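Local coordinates for microcompartments protein (Desulfitobacterium hafniense, PDB 3NWG), which probably serves as a tandem two-domain BMC shell protein, related to PduT, that helps build the coat of a bacterial microcompartment, at residues Gly6-Asn11 against Ser55-Gly60; Ala51-Ser56 against Asp71-Asn76; Leu82-Ala87 against Val121-Ile126; Ile94-Ile99 against Ala145-Ser150; Ala153-Ala158 against Gly162-Lys167. All coordinates share one frame; numbering follows the deposited sequence.

Contacts 1 and 2 belong to the first BMC domain, contacts 4 and 5 to the second; in each pair one helix, 50-64 or 144-160, lies on neighbouring strands of a four-stranded antiparallel sheet. Contacts 1 and 4 are buried near-parallel helix-strand pairs in which a valine rests on a glycine. Contact 2 is partly buried, ending in a glutamine at the surface, while contact 5 lies at the surface and alone has a hydrogen bond between its segments. Contact 3, also buried and wholly apolar, brings helix 79-85 against strand 122-127 in the sheet reached by contacts 4 and 5. Centres of contacts 1 and 4 are about 33 Å apart.

Contact 1 (Gly6-Asn11 against Ser55-Gly60); sequences GLVEVN and SSVTAG
G6 and V57 bring strand 6-10 and helix 55-60 together, their CA atoms 6.3 Å apart, with the two segment axes running nearly parallel (8°) at a closest approach of 8.4 Å. This is the helix-on-sheet packing of the first BMC domain, in which helix 50-64 lies against a four-stranded antiparallel sheet and strand 4-10 is one of its inner strands. V57 does most of the work on the helix side. With its CG1 anti to the backbone N (chi1 171°), the two methyls diverge along the strand: CG2 settles on the alpha carbon of G6, and CG1 goes to V8. G6 has no CB on the helix-facing side, which lets the V57 methyl sit directly over the backbone, 3.9 Å from CG2 to G6 CA. L7 points to the other face of the sheet. No hydrogen bond links the segments, so the join is purely apolar; the strand's backbone bonds include those to I46, V44 and F72. M23 of helix 13-26 packs on V8, and V57 also touches D71 and I73. The valines lie side by side, pointing opposite ways, V8 CG2 4.0 Å from V57 CG1 and 4.1 Å from V57 O.

Contact 2 (Ala51-Ser56 against Asp71-Asn76); sequences AAVQSS and DFILPN
V53 and I73 form the close-packed half of this contact. The V53 side chain, buried and pointing at the strand, sets CG1 3.9 Å from CG1 of I73, and the two chains pass alongside, head to tail. I73 places CG1 beside its own backbone N (chi1 -69°) and then extends, which carries CD1 beyond V53 to the next residue of the helix. There the packing changes character. Q54 is exposed and its side chain does not start out toward the strand, but it bends at chi2 (68°) and brings the amide back across the isoleucine at about a right angle. CD1 of I73 lies over the amide's face: it is 3.8 Å from Q54 OE1 and 3.9 Å from Q54 NE2, a van der Waals contact, with no hydrogen bond between the segments. V57, one helical turn beyond V53, also packs on I73, and D71 makes a salt bridge with K61 of the same helix. On the strand's other side F72 and L74 touch helix 105-117. A helix laid over an antiparallel sheet, here on the strand outermost within this chain, apolar side inward and polar side to solvent, is characteristic of the BMC domain fold.

Contact 3 (Leu82-Ala87 against Val121-Ile126); sequences LTAISA and VDLVEI
L123 and I126, three positions apart on one strand, both point toward helix 82-85 and touch A84, an unusual spacing that a classic beta bulge explains: V124 and E125 both face T139 of the neighbouring strand, and bond to its backbone, so one extra residue is fitted in before I126. The backbones come close, with CA atoms of A84 and E125 5.1 Å apart and those of I85 and I126 5.3 Å apart. That approach is possible because the helix presents only a methyl at A84. A84 CB touches CD1 of I126 at 3.7 Å and, less tightly, CB of L123 at 4.2 Å. The I85 side chain sets out away from the strand, yet with CG1 turned beside its own backbone N (chi1 -78°) that carbon lies 3.7 Å from I126 CD1 and 3.8 Å from I126 CG2. The two isoleucines meet at a slant, and I126 grips the last helical turn with both branches. Cutting I126 back to alanine is likely to open a gap beside A84 and leave CG1 of I85 without its main partner. No hydrogen bond joins the segments. Helix 79-85 ends here, with S86 the first residue to leave helical angles. Beyond the contact, I126 is packed by L108 and A112 of helix 105-117 and by V138 of strand 136-142, while L123 rests on A116.

Contact 4 (Ile94-Ile99 against Ala145-Ser150); sequences IKALGI and ASVESS
V147 rests against A96 and G98 where helix 144-160 lies along the inner strand 96-102 of the second BMC domain's antiparallel sheet, the same helix-on-sheet arrangement that the first domain has around G6. The evidence is in the axes: strand 96-99 and helix 145-150 run nearly parallel, 9° apart, at a closest approach of 8.2 Å, and the CA atoms of G98 and V147 are 6.2 Å apart. Side chain to side chain there is one modest contact, A96 CB to V147 CG2 at 4.1 Å. Side chain to backbone contacts carry the rest. CG1 of V147, anti to the backbone N (chi1 167°), lies over the G98 backbone, while CG2 turns toward the A96 carbonyl oxygen. G98, with no CB, leaves the space that CG1 uses. With V147 shortened to an alanine, the backbone at A96 and G98 is likely to lose its cover, leaving a gap under the helix. No hydrogen bond joins the segments; S149 N goes to A145 O and S150 N to S146 O within the helix, and A96 and G98 bond G142 and L140 of strand 136-142. V121 and V169 also pack on V147, and I17 of a neighbouring subunit packs on I99. Both V147 methyls rest on backbone: CG1 is 3.8 Å from G98 N and CG2 is 3.8 Å from A96 O.

Contact 5 (Ala153-Ala158 against Gly162-Lys167); sequences AGVMLA and GMLVDK
L164 reaches V155 by placing CG anti to its backbone N (chi1 170°) and then turning at chi2 (-84°), which lays CD2 4.0 Å from V155 CG2. K167 bends at its second torsion, and its CG comes up to the same methyl; this close approach is doubtful at the resolution, though the chains are modelled at about a right angle. L164 and K167 face the helix together because V165 and D166 both face E101, a classic beta bulge that shifts the alternation by one residue. The segments run antiparallel, 160° between axes. Nearer the turn, A158 CB packs on L164 CB at 4.0 Å. The chain reverses through a Schellman motif: G162, whose positive phi suits a glycine, is the C-prime residue. The backbone N of M163, a selenomethionine, donates to A158 O at 3.0 Å, tilted somewhat from the carbonyl plane, and M163 CB lies 3.7 Å from that oxygen. Within the strand, K167 N donates to the anti lone pair of D166 OD1 at 2.9 Å. S12 of a neighbouring subunit packs on V165 and D166. Helix 144-160 ends over strand 164-170, outermost in its sheet within this chain, with I100 of strand 96-102 touching V155 and helix 105-117 touching A153, L157 and M163.

Contact 1 (Gly6-Asn11 against Ser55-Gly60)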
# COMPACT_ATOMS: atom_id res chain seq x y z
N GLY A 6 -2.30 28.05 -9.08
CA GLY A 6 -1.03 28.65 -8.70
C GLY A 6 -0.04 27.61 -8.23
O GLY A 6 -0.41 26.63 -7.57
N LEU A 7 1.23 27.83 -8.57
CA LEU A 7 2.30 26.90 -8.23
C LEU A 7 3.48 27.62 -7.64
O LEU A 7 3.98 28.60 -8.20
CB LEU A 7 2.79 26.16 -9.48
CG LEU A 7 4.16 25.50 -9.35
CD1 LEU A 7 4.02 24.10 -8.76
CD2 LEU A 7 4.89 25.46 -10.67
N VAL A 8 3.96 27.13 -6.51
CA VAL A 8 5.23 27.58 -5.99
C VAL A 8 6.15 26.37 -5.87
O VAL A 8 5.75 25.33 -5.32
CB VAL A 8 5.07 28.38 -4.66
CG1 VAL A 8 6.41 28.68 -4.03
CG2 VAL A 8 4.35 29.69 -4.91
N GLU A 9 7.35 26.49 -6.43
CA GLU A 9 8.41 25.50 -6.24
C GLU A 9 9.53 26.04 -5.35
O GLU A 9 10.05 27.14 -5.58
CB GLU A 9 8.97 25.05 -7.58
CG GLU A 9 8.15 23.95 -8.28
CD GLU A 9 8.66 23.63 -9.68
OE1 GLU A 9 7.83 23.55 -10.62
OE2 GLU A 9 9.89 23.47 -9.85
N VAL A 10 9.88 25.26 -4.33
CA VAL A 10 10.79 25.69 -3.27
C VAL A 10 11.94 24.69 -3.13
O VAL A 10 11.75 23.49 -3.28
CB VAL A 10 10.07 25.80 -1.89
CG1 VAL A 10 11.00 26.35 -0.84
CG2 VAL A 10 8.83 26.69 -1.98
N ASN A 11 13.12 25.21 -2.82
CA ASN A 11 14.32 24.42 -2.61
C ASN A 11 14.37 23.50 -1.38
O ASN A 11 15.13 22.55 -1.36
CB ASN A 11 15.47 25.40 -2.51
CG ASN A 11 16.74 24.86 -3.10
OD1 ASN A 11 16.73 23.87 -3.85
ND2 ASN A 11 17.85 25.52 -2.78
N SER A 55 -2.92 36.08 -4.20
CA SER A 55 -2.50 36.45 -2.85
C SER A 55 -1.74 35.28 -2.24
O SER A 55 -0.69 35.45 -1.62
CB SER A 55 -3.71 36.77 -1.98
OG SER A 55 -4.52 37.76 -2.59
N SER A 56 -2.30 34.10 -2.43
CA SER A 56 -1.73 32.87 -1.96
C SER A 56 -0.31 32.69 -2.51
O SER A 56 0.63 32.42 -1.74
CB SER A 56 -2.64 31.73 -2.37
OG SER A 56 -2.32 30.52 -1.74
N VAL A 57 -0.14 32.86 -3.82
CA VAL A 57 1.20 32.74 -4.43
C VAL A 57 2.21 33.79 -3.91
O VAL A 57 3.35 33.45 -3.57
CB VAL A 57 1.15 32.71 -5.98
CG1 VAL A 57 2.56 32.81 -6.59
CG2 VAL A 57 0.45 31.44 -6.46
N THR A 58 1.79 35.05 -3.82
CA THR A 58 2.64 36.09 -3.23
C THR A 58 3.01 35.74 -1.79
O THR A 58 4.17 35.90 -1.39
CB THR A 58 1.99 37.48 -3.29
OG1 THR A 58 1.77 37.85 -4.67
CG2 THR A 58 2.89 38.54 -2.61
N ALA A 59 2.05 35.21 -1.03
CA ALA A 59 2.32 34.81 0.36
C ALA A 59 3.46 33.79 0.44
O ALA A 59 4.38 33.93 1.26
CB ALA A 59 1.07 34.27 0.99
N GLY A 60 3.39 32.76 -0.42
CA GLY A 60 4.39 31.70 -0.43
C GLY A 60 5.73 32.24 -0.88
O GLY A 60 6.76 31.95 -0.27

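Contact 2 (Ala51-Ser56 against Asp71-Asn76)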
# COMPACT_ATOMS: atom_id res chain seq x y z
N ALA A 51 -7.87 36.31 -8.01
CA ALA A 51 -7.29 37.18 -7.00
C ALA A 51 -6.84 36.40 -5.75
O ALA A 51 -5.82 36.72 -5.16
CB ALA A 51 -8.26 38.30 -6.64
N ALA A 52 -7.61 35.38 -5.37
CA ALA A 52 -7.28 34.54 -4.23
C ALA A 52 -5.97 33.77 -4.48
O ALA A 52 -5.07 33.77 -3.64
CB ALA A 52 -8.43 33.59 -3.90
N VAL A 53 -5.85 33.16 -5.66
CA VAL A 53 -4.60 32.50 -6.05
C VAL A 53 -3.43 33.49 -6.10
O VAL A 53 -2.30 33.15 -5.75
CB VAL A 53 -4.75 31.73 -7.39
CG1 VAL A 53 -3.41 31.23 -7.92
CG2 VAL A 53 -5.70 30.56 -7.24
N GLN A 54 -3.68 34.73 -6.51
CA GLN A 54 -2.59 35.69 -6.58
C GLN A 54 -2.04 36.04 -5.21
O GLN A 54 -0.83 36.25 -5.06
CB GLN A 54 -2.98 36.95 -7.33
CG GLN A 54 -1.89 38.02 -7.28
CD GLN A 54 -0.64 37.63 -8.08
OE1 GLN A 54 -0.63 37.76 -9.30
NE2 GLN A 54 0.41 37.15 -7.38
N SER A 55 -2.92 36.08 -4.20
CA SER A 55 -2.50 36.45 -2.85
C SER A 55 -1.74 35.28 -2.24
O SER A 55 -0.69 35.45 -1.62
CB SER A 55 -3.71 36.77 -1.98
OG SER A 55 -4.52 37.76 -2.59
N SER A 56 -2.30 34.10 -2.43
CA SER A 56 -1.73 32.87 -1.96
C SER A 56 -0.31 32.69 -2.51
O SER A 56 0.63 32.42 -1.74
CB SER A 56 -2.64 31.73 -2.37
OG SER A 56 -2.32 30.52 -1.74
N ASP A 71 7.55 30.17 -9.42
CA ASP A 71 6.17 30.46 -9.07
C ASP A 71 5.44 30.70 -10.38
O ASP A 71 6.01 31.27 -11.31
CB ASP A 71 6.08 31.71 -8.21
CG ASP A 71 6.73 32.93 -8.88
OD1 ASP A 71 7.99 33.02 -8.90
OD2 ASP A 71 5.99 33.81 -9.38
N PHE A 72 4.19 30.26 -10.46
CA PHE A 72 3.43 30.32 -11.70
C PHE A 72 1.94 30.40 -11.41
O PHE A 72 1.46 29.82 -10.44
CB PHE A 72 3.75 29.10 -12.56
CG PHE A 72 2.87 28.96 -13.78
CD1 PHE A 72 3.09 29.75 -14.91
CD2 PHE A 72 1.80 28.07 -13.78
CE1 PHE A 72 2.27 29.65 -16.02
CE2 PHE A 72 0.97 27.96 -14.89
CZ PHE A 72 1.20 28.75 -16.01
N ILE A 73 1.21 31.12 -12.27
CA ILE A 73 -0.25 31.22 -12.18
C ILE A 73 -0.91 31.11 -13.55
O ILE A 73 -0.52 31.81 -14.50
CB ILE A 73 -0.70 32.54 -11.52
CG1 ILE A 73 -0.35 32.56 -10.02
CG2 ILE A 73 -2.22 32.77 -11.72
CD1 ILE A 73 -0.37 33.93 -9.43
N LEU A 74 -1.90 30.22 -13.64
CA LEU A 74 -2.66 30.05 -14.88
C LEU A 74 -4.13 30.31 -14.59
O LEU A 74 -4.82 29.50 -13.97
CB LEU A 74 -2.45 28.64 -15.46
CG LEU A 74 -2.81 28.24 -16.92
CD1 LEU A 74 -4.24 27.78 -17.06
CD2 LEU A 74 -2.51 29.33 -17.95
N PRO A 75 -4.62 31.48 -15.03
CA PRO A 75 -6.01 31.91 -14.90
C PRO A 75 -6.94 31.16 -15.83
O PRO A 75 -6.55 30.78 -16.94
CB PRO A 75 -5.95 33.37 -15.31
CG PRO A 75 -4.82 33.43 -16.28
CD PRO A 75 -3.79 32.53 -15.66
N ASN A 76 -8.18 30.96 -15.38
CA ASN A 76 -9.23 30.34 -16.19
C ASN A 76 -8.81 28.96 -16.63
O ASN A 76 -8.89 28.62 -17.81
CB ASN A 76 -9.60 31.22 -17.40
CG ASN A 76 -9.67 32.72 -17.06
OD1 ASN A 76 -10.20 33.13 -16.01
ND2 ASN A 76 -9.13 33.54 -17.96

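Contact 3 (Leu82-Ala87 against Val121-Ile126)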
# COMPACT_ATOMS: atom_id res chain seq x y z
N LEU A 82 -7.77 20.38 -13.11
CA LEU A 82 -7.79 20.32 -11.65
C LEU A 82 -8.13 18.91 -11.17
O LEU A 82 -7.40 18.34 -10.37
CB LEU A 82 -8.74 21.35 -11.06
CG LEU A 82 -8.48 22.79 -11.51
CD1 LEU A 82 -9.69 23.64 -11.23
CD2 LEU A 82 -7.21 23.37 -10.88
N THR A 83 -9.22 18.35 -11.67
CA THR A 83 -9.60 17.01 -11.26
C THR A 83 -8.50 15.98 -11.60
O THR A 83 -8.22 15.09 -10.81
CB THR A 83 -10.99 16.60 -11.81
OG1 THR A 83 -11.05 16.84 -13.22
CG2 THR A 83 -12.10 17.41 -11.16
N ALA A 84 -7.86 16.13 -12.76
CA ALA A 84 -6.78 15.23 -13.17
C ALA A 84 -5.62 15.28 -12.19
O ALA A 84 -5.14 14.23 -11.75
CB ALA A 84 -6.30 15.55 -14.58
N ILE A 85 -5.18 16.49 -11.85
CA ILE A 85 -4.09 16.71 -10.89
C ILE A 85 -4.40 16.05 -9.54
O ILE A 85 -3.59 15.28 -9.00
CB ILE A 85 -3.79 18.21 -10.69
CG1 ILE A 85 -2.97 18.74 -11.85
CG2 ILE A 85 -3.01 18.44 -9.41
CD1 ILE A 85 -3.02 20.24 -12.01
N SER A 86 -5.60 16.33 -9.02
CA SER A 86 -6.05 15.77 -7.75
C SER A 86 -6.42 14.27 -7.85
O SER A 86 -7.28 13.79 -7.11
CB SER A 86 -7.24 16.57 -7.22
OG SER A 86 -8.34 16.46 -8.10
N ALA A 87 -5.76 13.56 -8.77
CA ALA A 87 -5.95 12.11 -8.97
C ALA A 87 -7.40 11.68 -8.80
O ALA A 87 -7.71 10.82 -7.97
CB ALA A 87 -5.02 11.30 -8.03
N VAL A 121 -11.89 16.05 -25.78
CA VAL A 121 -11.03 15.06 -25.14
C VAL A 121 -11.40 15.01 -23.66
O VAL A 121 -12.09 15.90 -23.17
CB VAL A 121 -9.51 15.39 -25.32
CG1 VAL A 121 -9.06 15.20 -26.76
CG2 VAL A 121 -9.20 16.80 -24.84
N ASP A 122 -10.98 13.97 -22.97
CA ASP A 122 -11.01 13.95 -21.52
C ASP A 122 -9.60 13.65 -21.05
O ASP A 122 -9.00 12.69 -21.51
CB ASP A 122 -11.99 12.89 -21.01
CG ASP A 122 -13.45 13.23 -21.34
OD1 ASP A 122 -14.01 14.18 -20.74
OD2 ASP A 122 -14.04 12.54 -22.21
N LEU A 123 -9.06 14.49 -20.16
CA LEU A 123 -7.75 14.21 -19.57
C LEU A 123 -7.91 12.97 -18.72
O LEU A 123 -8.95 12.78 -18.09
CB LEU A 123 -7.24 15.39 -18.72
CG LEU A 123 -7.11 16.80 -19.31
CD1 LEU A 123 -6.40 17.70 -18.34
CD2 LEU A 123 -6.40 16.84 -20.65
N VAL A 124 -6.90 12.10 -18.74
CA VAL A 124 -6.99 10.84 -18.01
C VAL A 124 -6.21 10.93 -16.70
O VAL A 124 -6.74 10.61 -15.64
CB VAL A 124 -6.54 9.63 -18.86
CG1 VAL A 124 -6.68 8.34 -18.08
CG2 VAL A 124 -7.35 9.56 -20.14
N GLU A 125 -4.95 11.35 -16.78
CA GLU A 125 -4.15 11.62 -15.58
C GLU A 125 -3.05 12.65 -15.81
O GLU A 125 -2.60 12.89 -16.93
CB GLU A 125 -3.59 10.33 -14.97
CG GLU A 125 -2.33 9.76 -15.60
CD GLU A 125 -1.82 8.50 -14.87
OE1 GLU A 125 -0.82 7.89 -15.33
OE2 GLU A 125 -2.44 8.13 -13.84
N ILE A 126 -2.64 13.26 -14.71
CA ILE A 126 -1.51 14.17 -14.70
C ILE A 126 -0.52 13.67 -13.66
O ILE A 126 -0.89 13.30 -12.55
CB ILE A 126 -1.96 15.62 -14.38
CG1 ILE A 126 -2.72 16.18 -15.59
CG2 ILE A 126 -0.77 16.48 -14.01
CD1 ILE A 126 -3.36 17.57 -15.38

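Contact 4 (Ile94-Ile99 against Ala145-Ser150)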
# COMPACT_ATOMS: atom_id res chain seq x y z
N ILE A 94 -10.96 4.59 -22.54
CA ILE A 94 -9.90 5.18 -23.33
C ILE A 94 -9.97 4.72 -24.79
O ILE A 94 -10.05 3.53 -25.08
CB ILE A 94 -8.47 5.03 -22.67
CG1 ILE A 94 -7.62 3.98 -23.35
CG2 ILE A 94 -8.54 4.89 -21.15
CD1 ILE A 94 -6.62 4.61 -24.28
N LYS A 95 -10.01 5.68 -25.71
CA LYS A 95 -10.13 5.37 -27.12
C LYS A 95 -8.75 5.56 -27.70
O LYS A 95 -7.89 4.74 -27.46
CB LYS A 95 -11.16 6.27 -27.79
CG LYS A 95 -12.46 6.33 -27.05
CD LYS A 95 -13.56 6.91 -27.91
CE LYS A 95 -14.82 7.11 -27.09
NZ LYS A 95 -16.01 7.33 -27.97
N ALA A 96 -8.53 6.65 -28.43
CA ALA A 96 -7.18 7.03 -28.82
C ALA A 96 -6.47 7.66 -27.61
O ALA A 96 -7.10 8.34 -26.81
CB ALA A 96 -7.22 7.99 -29.98
N LEU A 97 -5.17 7.43 -27.47
CA LEU A 97 -4.43 7.86 -26.29
C LEU A 97 -3.32 8.85 -26.61
O LEU A 97 -2.37 8.53 -27.33
CB LEU A 97 -3.86 6.64 -25.57
CG LEU A 97 -3.09 6.87 -24.26
CD1 LEU A 97 -4.03 7.19 -23.10
CD2 LEU A 97 -2.27 5.65 -23.93
N GLY A 98 -3.44 10.04 -26.06
CA GLY A 98 -2.43 11.07 -26.19
C GLY A 98 -1.66 11.28 -24.90
O GLY A 98 -2.22 11.17 -23.81
N ILE A 99 -0.37 11.56 -25.02
CA ILE A 99 0.49 11.81 -23.87
C ILE A 99 1.40 12.98 -24.19
O ILE A 99 2.07 12.99 -25.24
CB ILE A 99 1.38 10.59 -23.52
CG1 ILE A 99 0.56 9.29 -23.44
CG2 ILE A 99 2.13 10.85 -22.22
CD1 ILE A 99 1.41 7.97 -23.40
N ALA A 145 -8.88 11.98 -34.35
CA ALA A 145 -8.69 13.35 -34.85
C ALA A 145 -8.69 14.39 -33.71
O ALA A 145 -7.84 15.30 -33.69
CB ALA A 145 -9.73 13.69 -35.91
N SER A 146 -9.63 14.24 -32.78
CA SER A 146 -9.73 15.13 -31.62
C SER A 146 -8.44 15.13 -30.79
O SER A 146 -7.93 16.19 -30.43
CB SER A 146 -10.92 14.74 -30.73
OG SER A 146 -12.15 14.87 -31.42
N VAL A 147 -7.93 13.93 -30.50
CA VAL A 147 -6.71 13.76 -29.71
C VAL A 147 -5.52 14.33 -30.44
O VAL A 147 -4.70 15.02 -29.83
CB VAL A 147 -6.45 12.29 -29.38
CG1 VAL A 147 -5.05 12.10 -28.85
CG2 VAL A 147 -7.48 11.77 -28.37
N GLU A 148 -5.43 14.07 -31.74
CA GLU A 148 -4.32 14.54 -32.56
C GLU A 148 -4.18 16.05 -32.53
O GLU A 148 -3.06 16.57 -32.52
CB GLU A 148 -4.50 14.10 -34.01
CG GLU A 148 -4.09 12.66 -34.33
CD GLU A 148 -2.58 12.47 -34.36
OE1 GLU A 148 -1.84 13.43 -33.99
OE2 GLU A 148 -2.13 11.37 -34.76
N SER A 149 -5.30 16.77 -32.55
CA SER A 149 -5.24 18.21 -32.68
C SER A 149 -5.20 18.86 -31.32
O SER A 149 -4.83 20.02 -31.18
CB SER A 149 -6.42 18.74 -33.50
OG SER A 149 -7.62 18.49 -32.81
N SER A 150 -5.59 18.09 -30.32
CA SER A 150 -5.50 18.50 -28.94
C SER A 150 -4.07 18.39 -28.40
O SER A 150 -3.63 19.27 -27.64
CB SER A 150 -6.44 17.66 -28.09
OG SER A 150 -6.59 18.26 -26.83

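Contact 5 (Ala153-Ala158 against Gly162-Lys167)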
# COMPACT_ATOMS: atom_id res chain seq x y z
N ALA A 153 -1.89 21.22 -30.27
CA ALA A 153 -2.14 22.51 -29.62
C ALA A 153 -1.52 22.56 -28.23
O ALA A 153 -0.83 23.52 -27.88
CB ALA A 153 -3.64 22.79 -29.54
N GLY A 154 -1.75 21.52 -27.43
CA GLY A 154 -1.13 21.37 -26.14
C GLY A 154 0.39 21.48 -26.18
O GLY A 154 1.01 21.75 -25.16
N VAL A 155 0.97 21.30 -27.35
CA VAL A 155 2.41 21.25 -27.48
C VAL A 155 3.02 22.53 -28.04
O VAL A 155 4.17 22.85 -27.73
CB VAL A 155 2.84 19.99 -28.29
CG1 VAL A 155 4.11 20.22 -29.10
CG2 VAL A 155 3.03 18.82 -27.33
N MSE A 156 2.27 23.26 -28.85
CA MSE A 156 2.77 24.50 -29.46
C MSE A 156 3.65 25.36 -28.51
O MSE A 156 4.84 25.58 -28.78
CB MSE A 156 1.62 25.32 -30.02
CG MSE A 156 1.17 24.93 -31.41
SE MSE A 156 2.52 25.24 -32.83
CE MSE A 156 2.84 27.18 -32.60
N LEU A 157 3.06 25.83 -27.40
CA LEU A 157 3.75 26.72 -26.44
C LEU A 157 5.02 26.08 -25.85
O LEU A 157 6.10 26.68 -25.92
CB LEU A 157 2.82 27.17 -25.30
CG LEU A 157 1.29 27.31 -25.45
CD1 LEU A 157 0.91 28.46 -26.43
CD2 LEU A 157 0.57 25.95 -25.81
N ALA A 158 4.87 24.88 -25.28
CA ALA A 158 5.98 24.15 -24.66
C ALA A 158 7.20 23.93 -25.56
O ALA A 158 8.34 24.05 -25.11
CB ALA A 158 5.49 22.81 -24.13
N GLY A 162 11.42 25.34 -25.37
CA GLY A 162 12.33 24.22 -25.09
C GLY A 162 12.02 23.46 -23.80
O GLY A 162 12.92 22.89 -23.17
N MSE A 163 10.74 23.45 -23.42
CA MSE A 163 10.28 22.77 -22.21
C MSE A 163 9.66 21.39 -22.51
O MSE A 163 9.30 20.66 -21.59
CB MSE A 163 9.23 23.64 -21.50
CG MSE A 163 9.77 24.78 -20.67
SE MSE A 163 10.82 24.12 -19.18
CE MSE A 163 12.60 24.43 -19.97
N LEU A 164 9.54 21.05 -23.80
CA LEU A 164 8.83 19.85 -24.24
C LEU A 164 9.77 18.65 -24.39
O LEU A 164 10.74 18.69 -25.17
CB LEU A 164 8.10 20.13 -25.56
CG LEU A 164 7.42 19.08 -26.46
CD1 LEU A 164 8.39 18.40 -27.41
CD2 LEU A 164 6.59 18.05 -25.68
N VAL A 165 9.48 17.59 -23.63
CA VAL A 165 10.25 16.35 -23.73
C VAL A 165 9.79 15.60 -24.98
O VAL A 165 10.58 15.31 -25.87
CB VAL A 165 10.12 15.45 -22.46
CG1 VAL A 165 10.90 14.12 -22.64
CG2 VAL A 165 10.57 16.21 -21.18
N ASP A 166 8.49 15.31 -25.05
CA ASP A 166 7.94 14.65 -26.20
C ASP A 166 6.44 14.39 -26.03
O ASP A 166 5.87 14.65 -24.97
CB ASP A 166 8.71 13.34 -26.48
CG ASP A 166 8.97 13.12 -27.98
OD1 ASP A 166 8.10 13.44 -28.81
OD2 ASP A 166 10.06 12.62 -28.32
N LYS A 167 5.82 13.89 -27.10
CA LYS A 167 4.41 13.52 -27.13
C LYS A 167 4.16 12.36 -28.08
O LYS A 167 4.97 12.09 -28.97
CB LYS A 167 3.51 14.70 -27.53
CG LYS A 167 4.13 15.75 -28.44
CD LYS A 167 4.40 15.33 -29.85
CE LYS A 167 5.45 16.27 -30.44
NZ LYS A 167 5.94 15.79 -31.75